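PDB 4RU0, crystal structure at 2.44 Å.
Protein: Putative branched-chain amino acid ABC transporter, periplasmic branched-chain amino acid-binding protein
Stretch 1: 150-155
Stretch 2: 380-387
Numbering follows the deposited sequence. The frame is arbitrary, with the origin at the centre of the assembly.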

# COMPACT_ATOMS: atom_id res chain seq x y z
N ASN A 150 -1.47 15.07 2.81
CA ASN A 150 -0.71 13.83 2.73
C ASN A 150 -1.56 12.65 3.21
O ASN A 150 -2.03 12.65 4.35
N PHE A 151 -1.77 11.66 2.35
CA PHE A 151 -2.67 10.55 2.65
C PHE A 151 -2.02 9.16 2.50
O PHE A 151 -2.01 8.59 1.41
N PRO A 152 -1.54 8.60 3.59
CA PRO A 152 -1.01 7.23 3.54
C PRO A 152 -2.17 6.24 3.67
O PRO A 152 -2.40 5.66 4.70
N VAL A 153 -2.90 6.10 2.58
CA VAL A 153 -4.17 5.40 2.56
C VAL A 153 -4.16 3.88 2.72
O VAL A 153 -3.30 3.19 2.20
N MSE A 154 -5.18 3.41 3.42
CA MSE A 154 -5.47 2.01 3.63
C MSE A 154 -4.63 1.29 4.64
O MSE A 154 -5.19 0.67 5.55
N LEU A 155 -3.32 1.28 4.48
CA LEU A 155 -2.49 0.62 5.46
C LEU A 155 -1.19 1.33 5.73
O LEU A 155 -0.37 1.44 4.86
N LEU A 380 -11.17 -7.83 -3.08
CA LEU A 380 -9.92 -7.22 -3.52
C LEU A 380 -9.49 -6.04 -2.65
O LEU A 380 -8.30 -5.86 -2.37
N MSE A 381 -10.45 -5.24 -2.22
CA MSE A 381 -10.18 -4.05 -1.43
C MSE A 381 -11.01 -4.03 -0.16
O MSE A 381 -12.17 -4.44 -0.17
N GLN A 382 -10.42 -3.55 0.93
CA GLN A 382 -11.13 -3.48 2.20
C GLN A 382 -12.07 -2.28 2.27
O GLN A 382 -12.10 -1.45 1.36
N ASN A 383 -12.84 -2.19 3.35
CA ASN A 383 -13.63 -1.00 3.63
C ASN A 383 -12.72 0.20 3.91
O ASN A 383 -11.61 0.05 4.42
N LEU A 384 -13.20 1.39 3.56
CA LEU A 384 -12.47 2.62 3.82
C LEU A 384 -13.38 3.67 4.43
O LEU A 384 -14.42 4.00 3.87
N LYS A 385 -12.99 4.18 5.59
CA LYS A 385 -13.70 5.30 6.19
C LYS A 385 -12.68 6.30 6.71
O LYS A 385 -12.11 6.12 7.78
N LEU A 386 -12.46 7.35 5.93
CA LEU A 386 -11.49 8.38 6.29
C LEU A 386 -12.15 9.56 6.98
O LEU A 386 -13.37 9.71 6.97
N SER A 387 -11.31 10.39 7.59
CA SER A 387 -11.75 11.63 8.22
C SER A 387 -10.58 12.59 8.22
O SER A 387 -9.47 12.22 7.83

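Segments far apart in sequence are often joined by side chains alone, and the pairing of 150-155 with 380-387 in this periplasmic binding protein is a compact example. No hydrogen bond crosses between the stretches, the paired CA atoms of M154 and L384 lie 7.0 Å apart, and about 330 Å² of surface is buried.

The apolar contacts centre on M154, a selenomethionine. Its CA-to-CB bond points sideways, but an extended chi2 (t), with chi1 and chi3 both between wells, brings the end of the side chain nearer to the second stretch. There the terminal methyl CE meets two residues: CE of M154 lies 3.3 Å from CD1 of L384, closer than two methyl groups usually approach, and 3.7 Å from CG of M381, the other selenomethionine, which is t at chi1 and chi2 and m at chi3. L384 points toward the first stretch in an m, t conformation, and its second methyl also takes part, with CD2 4.3 Å from CG1 of V153 (chi1 t). L386, m at chi1 and p at chi2, likewise points toward the first stretch and packs against two neighbours: its CD1 sits 4.4 Å from CG1 of V153, and its CD2 lies 4.0 Å from CD1 of F151. The phenylalanine, with chi1 m, also points toward its partner and receives this methyl at the ring edge, near the ring plane, rather than on a face.

Polar groups play a different part. Q382 points inward with chi1 p and chi2 t, yet its NE2 meets M154 only through a van der Waals contact, 3.6 Å from CG. Both ends of its amide are hydrogen-bonded elsewhere in the structure, so the glutamine can border an apolar contact without leaving its polar atoms unsatisfied.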

# COMPACT_ATOMS: atom_id res chain seq x y z
CB ASN A 150 0.58 13.93 3.55
CG ASN A 150 1.61 12.89 3.16
OD1 ASN A 150 1.28 11.72 2.95
ND2 ASN A 150 2.86 13.31 3.04
CB PHE A 151 -3.91 10.61 1.74
CG PHE A 151 -4.82 11.77 2.01
CD1 PHE A 151 -5.97 11.61 2.76
CD2 PHE A 151 -4.53 13.03 1.50
CE1 PHE A 151 -6.82 12.68 3.01
CE2 PHE A 151 -5.37 14.11 1.75
CZ PHE A 151 -6.52 13.93 2.50
CB PRO A 152 -0.13 7.18 4.77
CG PRO A 152 -0.81 8.04 5.73
CD PRO A 152 -1.49 9.13 4.96
CB VAL A 153 -4.99 5.74 1.30
CG1 VAL A 153 -6.46 5.54 1.59
CG2 VAL A 153 -4.76 7.17 0.90
CB MSE A 154 -5.34 1.32 2.29
CG MSE A 154 -6.51 0.38 2.10
SE MSE A 154 -6.49 -0.16 0.23
CE MSE A 154 -7.87 1.11 -0.33
CB LEU A 155 -2.22 -0.81 5.01
CG LEU A 155 -1.66 -1.74 6.07
CD1 LEU A 155 -2.65 -1.93 7.19
CD2 LEU A 155 -1.27 -3.06 5.48
CB LEU A 380 -10.05 -6.77 -4.97
CG LEU A 380 -8.80 -6.27 -5.68
CD1 LEU A 380 -7.64 -7.24 -5.50
CD2 LEU A 380 -9.09 -6.06 -7.16
CB MSE A 381 -10.45 -2.79 -2.27
CG MSE A 381 -10.30 -1.48 -1.51
SE MSE A 381 -10.97 0.03 -2.55
CE MSE A 381 -10.03 -0.37 -4.20
CB GLN A 382 -10.12 -3.41 3.36
CG GLN A 382 -9.27 -2.16 3.36
CD GLN A 382 -8.07 -2.27 4.29
OE1 GLN A 382 -8.14 -1.89 5.46
NE2 GLN A 382 -6.97 -2.79 3.77
CB ASN A 383 -14.56 -1.23 4.82
CG ASN A 383 -15.72 -2.16 4.50
OD1 ASN A 383 -15.67 -2.91 3.52
ND2 ASN A 383 -16.76 -2.12 5.32
CB LEU A 384 -11.86 3.18 2.53
CG LEU A 384 -10.59 2.53 1.99
CD1 LEU A 384 -10.25 3.13 0.64
CD2 LEU A 384 -9.46 2.74 2.98
CB LYS A 385 -14.63 4.83 7.30
CG LYS A 385 -15.54 5.92 7.84
CD LYS A 385 -16.81 5.34 8.45
CE LYS A 385 -17.54 6.36 9.30
NZ LYS A 385 -16.75 6.74 10.51
CB LEU A 386 -10.74 8.87 5.05
CG LEU A 386 -9.57 8.04 4.53
CD1 LEU A 386 -10.07 6.77 3.84
CD2 LEU A 386 -8.71 8.88 3.59
CB SER A 387 -12.26 11.38 9.64
OG SER A 387 -11.17 11.15 10.53